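Long-range contacts in concanavalin B (Canavalia ensiformis, PDB 6CAF), which may act as a carbohydrate-binding protein and belongs to the chitinase-like members of glycosyl hydrolase family 18: residues I55-L61 against V102-L108; L251-T257 against A288-A294. All blocks are in the same frame, centred on the assembly; numbering follows the deposited sequence.

Both contacts join neighbouring parallel strands of the one barrel, and strand 31-36 sits between them, pairing with strand 55-64 of contact 1 and strand 284-290 of contact 2. Both are buried. Contact 1 lies deeper, its centre about 7 Å from the centre of the chain, against about 13 Å for contact 2. In contact 1 the strands run side by side for most of their length, with one slip at F60, five backbone hydrogen bonds and mostly apolar side chains. Contact 2 is a strand end opening into a loop and a helix start, so small side chains enter, with a polar cap internal to 288-294. The two touch where F60 CZ packs 3.8 Å from W290 CZ3, each residue beside a cis peptide bond.

Contact 1 (I55-L61 against V102-L108); sequences IVFISFL and VKVFLAL
F105, A107 and L61 have the most surface covered here, and each marks a different level of this parallel strand pair. Both segments are extended, their axes 4.5 Å apart at closest and crossing at -30°. The register runs I55-K103, V56-V104, F57-F105, I58-L106, then slips by one to L61-L108. F105 sits between two rungs: F105 N gives to V56 O (2.8 Å) and F105 O receives from I58 N (2.8 Å). Its side chain (chi1 m) offers the ring face to the edge of F57, also m, a T-shaped pair with centroids 5.8 Å apart and planes at 89°; I55 CG2 lies 3.9 Å from F105 CD1. These are successive strands of a beta-alpha-beta unit in the TIM barrel, with helix 91-99 in the crossover. F57 and F105 face the barrel interior, where the F57 ring stacks on H152. A107 N gives to I58 O (2.8 Å), while A107 O takes L61 N (2.9 Å), skipping F60. That extra residue bulges the strand and follows a cis peptide bond, a non-proline one as known in family 18 chitinases. F60 CD1 packs 3.6 Å from A107 CB. On the outer face, I58 CD1 meets V104 CG1 at 3.5 Å, and L61 (t, p) sets its CD2 3.9 Å from CD2 of L108 (m, t) and its CB 4.2 Å from L106 CD2.

Contact 2 (L251-T257 against A288-A294); sequences LPASQAT and ALWNRQA
This is the last parallel strand pairing before the TIM barrel closes on strand 31-36, and it covers the C-terminal ends of strands 247-252 and 284-290 plus the loop and helix start that follow them. Three backbone hydrogen bonds set the ladder: L251 N to A288 O (2.8 Å), W290 N to L251 O (2.9 Å) and A253 N to W290 O (2.9 Å), pairing L251 with L289 and P252 with W290. L251 and L289, both m,t, point to the outer face, with L251 CB 4.4 Å from L289 CD2, and both touch Y300 of helix 300-308. P252 and W290 point inward. W290 (chi1 t) is followed by a cis peptide bond to N291, and its ring meets Y35 edge-to-face; in family 18 chitinases a tryptophan at this strand end lines the sugar-binding cleft, and the position of W290 is consistent with that role. N291, chi1 p, N-caps helix 292-298, its OD1 accepting A294 N at 3.1 Å. Past the strand, A253 turns its CB onto A294 CB (3.9 Å), and S254 OG lies 3.6 Å from the same methyl. The loop then folds back: T257 OG1 donates a hydrogen bond to S254 O (3.2 Å), T257 CB approaches W290 CD1 at 3.7 Å and T257 CG2 reaches A294 CB at 3.8 Å. Small side chains thus let loop and helix start come close; the polar links between segments are the three backbone bonds, while the asparagine cap orders the helix start within 288-294.

Contact 1 (I55-L61 against V102-L108)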
loop_
_atom_site.group_PDB
_atom_site.type_symbol
_atom_site.label_atom_id
_atom_site.label_comp_id
_atom_site.label_asym_id
_atom_site.label_seq_id
_atom_site.Cartn_x
_atom_site.Cartn_y
_atom_site.Cartn_z
ATOM N N ILE A 55 5.751 6.868 -2.664
ATOM C CA ILE A 55 5.686 5.716 -1.780
ATOM C C ILE A 55 5.915 4.459 -2.623
ATOM O O ILE A 55 5.292 4.305 -3.667
ATOM C CB ILE A 55 4.311 5.630 -1.088
ATOM C CG1 ILE A 55 4.082 6.829 -0.168
ATOM C CG2 ILE A 55 4.165 4.305 -0.376
ATOM C CD1 ILE A 55 2.655 6.964 0.313
ATOM N N VAL A 56 6.766 3.573 -2.115
ATOM C CA VAL A 56 6.913 2.243 -2.684
ATOM C C VAL A 56 6.601 1.237 -1.584
ATOM O O VAL A 56 7.180 1.285 -0.489
ATOM C CB VAL A 56 8.333 2.016 -3.240
ATOM C CG1 VAL A 56 8.501 0.605 -3.751
ATOM C CG2 VAL A 56 8.623 3.012 -4.329
ATOM N N PHE A 57 5.696 0.319 -1.890
ATOM C CA PHE A 57 5.359 -0.787 -1.001
ATOM C C PHE A 57 6.183 -2.012 -1.395
ATOM O O PHE A 57 5.983 -2.567 -2.487
ATOM C CB PHE A 57 3.890 -1.198 -1.132
ATOM C CG PHE A 57 2.886 -0.116 -0.894
ATOM C CD1 PHE A 57 2.785 0.527 0.323
ATOM C CD2 PHE A 57 1.983 0.209 -1.885
ATOM C CE1 PHE A 57 1.802 1.465 0.529
ATOM C CE2 PHE A 57 0.990 1.129 -1.661
ATOM C CZ PHE A 57 0.906 1.785 -0.461
ATOM N N ILE A 58 7.110 -2.448 -0.539
ATOM C CA ILE A 58 7.819 -3.708 -0.754
ATOM C C ILE A 58 6.861 -4.838 -0.397
ATOM O O ILE A 58 6.383 -4.922 0.753
ATOM C CB ILE A 58 9.110 -3.796 0.073
ATOM C CG1 ILE A 58 10.086 -2.697 -0.379
ATOM C CG2 ILE A 58 9.714 -5.163 -0.049
ATOM C CD1 ILE A 58 11.362 -2.630 0.405
ATOM N N SER A 59 6.561 -5.668 -1.396
ATOM C CA SER A 59 5.383 -6.522 -1.367
ATOM C C SER A 59 5.740 -7.973 -1.661
ATOM O O SER A 59 6.224 -8.246 -2.759
ATOM C CB SER A 59 4.412 -6.002 -2.420
ATOM O OG SER A 59 4.090 -4.626 -2.170
ATOM N N PHE A 60 5.542 -8.924 -0.756
ATOM C CA PHE A 60 4.822 -8.842 0.498
ATOM C C PHE A 60 5.477 -9.730 1.548
ATOM O O PHE A 60 6.038 -10.768 1.213
ATOM C CB PHE A 60 3.397 -9.395 0.351
ATOM C CG PHE A 60 2.513 -8.594 -0.575
ATOM C CD1 PHE A 60 1.825 -7.494 -0.114
ATOM C CD2 PHE A 60 2.396 -8.934 -1.901
ATOM C CE1 PHE A 60 1.018 -6.762 -0.940
ATOM C CE2 PHE A 60 1.575 -8.213 -2.740
ATOM C CZ PHE A 60 0.901 -7.119 -2.260
ATOM N N LEU A 61 5.317 -9.347 2.816
ATOM C CA LEU A 61 5.511 -10.279 3.939
ATOM C C LEU A 61 4.188 -11.033 4.065
ATOM O O LEU A 61 3.191 -10.477 4.516
ATOM C CB LEU A 61 5.854 -9.532 5.210
ATOM C CG LEU A 61 6.336 -10.429 6.339
ATOM C CD1 LEU A 61 7.796 -10.798 6.149
ATOM C CD2 LEU A 61 6.112 -9.770 7.677
ATOM N N VAL A 102 11.695 9.208 -1.216
ATOM C CA VAL A 102 10.673 8.207 -1.446
ATOM C C VAL A 102 10.468 7.455 -0.134
ATOM O O VAL A 102 11.423 7.018 0.502
ATOM C CB VAL A 102 11.077 7.224 -2.554
ATOM C CG1 VAL A 102 10.037 6.149 -2.744
ATOM C CG2 VAL A 102 11.360 7.955 -3.846
ATOM N N LYS A 103 9.217 7.306 0.271
ATOM C CA LYS A 103 8.909 6.522 1.457
ATOM C C LYS A 103 8.821 5.056 1.067
ATOM O O LYS A 103 8.126 4.727 0.121
ATOM C CB LYS A 103 7.602 6.989 2.059
ATOM C CG LYS A 103 7.628 8.398 2.579
ATOM C CD LYS A 103 6.338 8.763 3.257
ATOM C CE LYS A 103 6.366 10.191 3.768
ATOM N NZ LYS A 103 6.044 11.089 2.649
ATOM N N VAL A 104 9.519 4.193 1.794
ATOM C CA VAL A 104 9.517 2.781 1.492
ATOM C C VAL A 104 8.805 2.074 2.643
ATOM O O VAL A 104 9.217 2.164 3.807
ATOM C CB VAL A 104 10.944 2.258 1.332
ATOM C CG1 VAL A 104 10.964 0.779 1.024
ATOM C CG2 VAL A 104 11.703 3.041 0.268
ATOM N N PHE A 105 7.720 1.400 2.304
ATOM C CA PHE A 105 6.929 0.674 3.276
ATOM C C PHE A 105 7.150 -0.823 3.081
ATOM O O PHE A 105 7.458 -1.262 1.970
ATOM C CB PHE A 105 5.438 0.924 3.045
ATOM C CG PHE A 105 4.875 2.231 3.526
ATOM C CD1 PHE A 105 5.409 3.426 3.254
ATOM C CD2 PHE A 105 3.711 2.221 4.243
ATOM C CE1 PHE A 105 4.812 4.598 3.662
ATOM C CE2 PHE A 105 3.106 3.384 4.661
ATOM C CZ PHE A 105 3.645 4.590 4.326
ATOM N N LEU A 106 6.936 -1.602 4.150
ATOM C CA LEU A 106 6.734 -3.032 4.007
ATOM C C LEU A 106 5.250 -3.334 3.963
ATOM O O LEU A 106 4.515 -2.920 4.860
ATOM C CB LEU A 106 7.371 -3.805 5.173
ATOM C CG LEU A 106 7.240 -5.313 5.085
ATOM C CD1 LEU A 106 8.013 -5.899 3.928
ATOM C CD2 LEU A 106 7.659 -5.938 6.402
ATOM N N ALA A 107 4.821 -4.040 2.925
ATOM C CA ALA A 107 3.425 -4.461 2.829
ATOM C C ALA A 107 3.243 -5.870 3.381
ATOM O O ALA A 107 3.930 -6.819 2.977
ATOM C CB ALA A 107 2.949 -4.407 1.396
ATOM N N LEU A 108 2.288 -5.991 4.302
ATOM C CA LEU A 108 1.846 -7.256 4.819
ATOM C C LEU A 108 0.721 -7.793 3.975
ATOM O O LEU A 108 -0.175 -7.044 3.584
ATOM C CB LEU A 108 1.292 -7.076 6.248
ATOM C CG LEU A 108 2.132 -6.289 7.238
ATOM C CD1 LEU A 108 1.431 -6.211 8.575
ATOM C CD2 LEU A 108 3.498 -6.922 7.390
#

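Contact 2 (L251-T257 against A288-A294)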
loop_
_atom_site.group_PDB
_atom_site.type_symbol
_atom_site.label_atom_id
_atom_site.label_comp_id
_atom_site.label_asym_id
_atom_site.label_seq_id
_atom_site.Cartn_x
_atom_site.Cartn_y
_atom_site.Cartn_z
ATOM N N LEU A 251 -5.499 1.491 -7.811
ATOM C CA LEU A 251 -5.996 1.168 -9.137
ATOM C C LEU A 251 -5.013 0.238 -9.829
ATOM O O LEU A 251 -3.806 0.246 -9.545
ATOM C CB LEU A 251 -6.082 2.460 -9.952
ATOM C CG LEU A 251 -7.097 3.495 -9.445
ATOM C CD1 LEU A 251 -6.927 4.812 -10.185
ATOM C CD2 LEU A 251 -8.488 2.929 -9.545
ATOM N N PRO A 252 -5.518 -0.542 -10.785
ATOM C CA PRO A 252 -4.616 -1.360 -11.582
ATOM C C PRO A 252 -3.942 -0.516 -12.647
ATOM O O PRO A 252 -4.575 0.348 -13.245
ATOM C CB PRO A 252 -5.551 -2.386 -12.222
ATOM C CG PRO A 252 -6.868 -1.725 -12.274
ATOM C CD PRO A 252 -6.926 -0.718 -11.176
ATOM N N ALA A 253 -2.665 -0.787 -12.909
ATOM C CA ALA A 253 -1.945 0.044 -13.875
ATOM C C ALA A 253 -2.060 -0.449 -15.298
ATOM O O ALA A 253 -1.539 0.195 -16.198
ATOM C CB ALA A 253 -0.491 0.201 -13.479
ATOM N N SER A 254 -2.736 -1.576 -15.512
ATOM C CA SER A 254 -3.011 -2.053 -16.852
ATOM C C SER A 254 -4.321 -2.817 -16.827
ATOM O O SER A 254 -4.767 -3.241 -15.767
ATOM C CB SER A 254 -1.906 -2.989 -17.320
ATOM O OG SER A 254 -1.970 -4.202 -16.614
ATOM N N GLN A 255 -4.934 -3.004 -17.980
ATOM C CA GLN A 255 -6.101 -3.874 -18.036
ATOM C C GLN A 255 -5.799 -5.302 -17.558
ATOM O O GLN A 255 -6.650 -5.934 -16.929
ATOM C CB GLN A 255 -6.688 -3.905 -19.444
ATOM C CG GLN A 255 -7.431 -2.640 -19.801
ATOM C CD GLN A 255 -7.571 -2.439 -21.300
ATOM O OE1 GLN A 255 -7.735 -1.316 -21.772
ATOM N NE2 GLN A 255 -7.498 -3.527 -22.054
ATOM N N ALA A 256 -4.590 -5.803 -17.814
ATOM C CA ALA A 256 -4.241 -7.183 -17.431
ATOM C C ALA A 256 -4.139 -7.436 -15.922
ATOM O O ALA A 256 -4.270 -8.575 -15.473
ATOM C CB ALA A 256 -2.953 -7.619 -18.120
ATOM N N THR A 257 -3.914 -6.399 -15.131
ATOM C CA THR A 257 -3.819 -6.522 -13.657
ATOM C C THR A 257 -5.160 -6.264 -13.013
ATOM O O THR A 257 -5.254 -6.071 -11.780
ATOM C CB THR A 257 -2.773 -5.588 -12.963
ATOM O OG1 THR A 257 -2.821 -4.254 -13.483
ATOM C CG2 THR A 257 -1.375 -6.151 -13.121
ATOM N N ALA A 288 -2.581 4.815 -5.733
ATOM C CA ALA A 288 -1.617 3.736 -5.702
ATOM C C ALA A 288 -1.826 2.860 -6.909
ATOM O O ALA A 288 -2.955 2.654 -7.333
ATOM C CB ALA A 288 -1.754 2.883 -4.441
ATOM N N LEU A 289 -0.729 2.336 -7.442
ATOM C CA LEU A 289 -0.791 1.493 -8.625
ATOM C C LEU A 289 -0.323 0.067 -8.331
ATOM O O LEU A 289 0.814 -0.164 -7.870
ATOM C CB LEU A 289 0.037 2.094 -9.748
ATOM C CG LEU A 289 -0.484 3.440 -10.246
ATOM C CD1 LEU A 289 0.484 4.095 -11.217
ATOM C CD2 LEU A 289 -1.843 3.306 -10.862
ATOM N N TRP A 290 -1.236 -0.865 -8.627
ATOM C CA TRP A 290 -0.936 -2.280 -8.663
ATOM C C TRP A 290 -0.625 -2.605 -10.127
ATOM O O TRP A 290 -1.552 -2.563 -10.948
ATOM C CB TRP A 290 -2.140 -3.114 -8.170
ATOM C CG TRP A 290 -1.880 -4.567 -8.313
ATOM C CD1 TRP A 290 -2.405 -5.385 -9.246
ATOM C CD2 TRP A 290 -0.920 -5.333 -7.586
ATOM N NE1 TRP A 290 -1.826 -6.656 -9.147
ATOM C CE2 TRP A 290 -0.936 -6.648 -8.104
ATOM C CE3 TRP A 290 -0.119 -5.070 -6.471
ATOM C CZ2 TRP A 290 -0.113 -7.668 -7.595
ATOM C CZ3 TRP A 290 0.699 -6.095 -5.964
ATOM C CH2 TRP A 290 0.693 -7.371 -6.514
ATOM N N ASN A 291 0.622 -2.888 -10.521
ATOM C CA ASN A 291 1.858 -2.872 -9.757
ATOM C C ASN A 291 2.958 -2.253 -10.638
ATOM O O ASN A 291 2.684 -1.725 -11.736
ATOM C CB ASN A 291 2.225 -4.275 -9.300
ATOM C CG ASN A 291 2.454 -5.220 -10.468
ATOM O OD1 ASN A 291 2.289 -4.878 -11.635
ATOM N ND2 ASN A 291 2.884 -6.426 -10.147
ATOM N N ARG A 292 4.200 -2.288 -10.166
ATOM C CA ARG A 292 5.274 -1.643 -10.882
ATOM C C ARG A 292 5.416 -2.232 -12.300
ATOM O O ARG A 292 5.591 -1.476 -13.258
ATOM C CB ARG A 292 6.562 -1.747 -10.101
ATOM C CG ARG A 292 7.782 -1.225 -10.829
ATOM C CD ARG A 292 7.726 0.238 -11.191
ATOM N NE ARG A 292 9.005 0.615 -11.754
ATOM C CZ ARG A 292 9.234 1.460 -12.754
ATOM N NH1 ARG A 292 8.284 2.250 -13.165
ATOM N NH2 ARG A 292 10.450 1.545 -13.281
ATOM N N GLN A 293 5.359 -3.553 -12.426
ATOM C CA GLN A 293 5.457 -4.187 -13.739
ATOM C C GLN A 293 4.436 -3.606 -14.701
ATOM O O GLN A 293 4.756 -3.250 -15.850
ATOM C CB GLN A 293 5.231 -5.706 -13.613
ATOM C CG GLN A 293 5.176 -6.452 -14.933
ATOM C CD GLN A 293 4.819 -7.914 -14.845
ATOM O OE1 GLN A 293 4.609 -8.473 -13.779
ATOM N NE2 GLN A 293 4.749 -8.545 -16.006
ATOM N N ALA A 294 3.181 -3.543 -14.264
ATOM C CA ALA A 294 2.138 -3.056 -15.132
ATOM C C ALA A 294 2.326 -1.583 -15.482
ATOM O O ALA A 294 2.054 -1.161 -16.611
ATOM C CB ALA A 294 0.782 -3.317 -14.507
#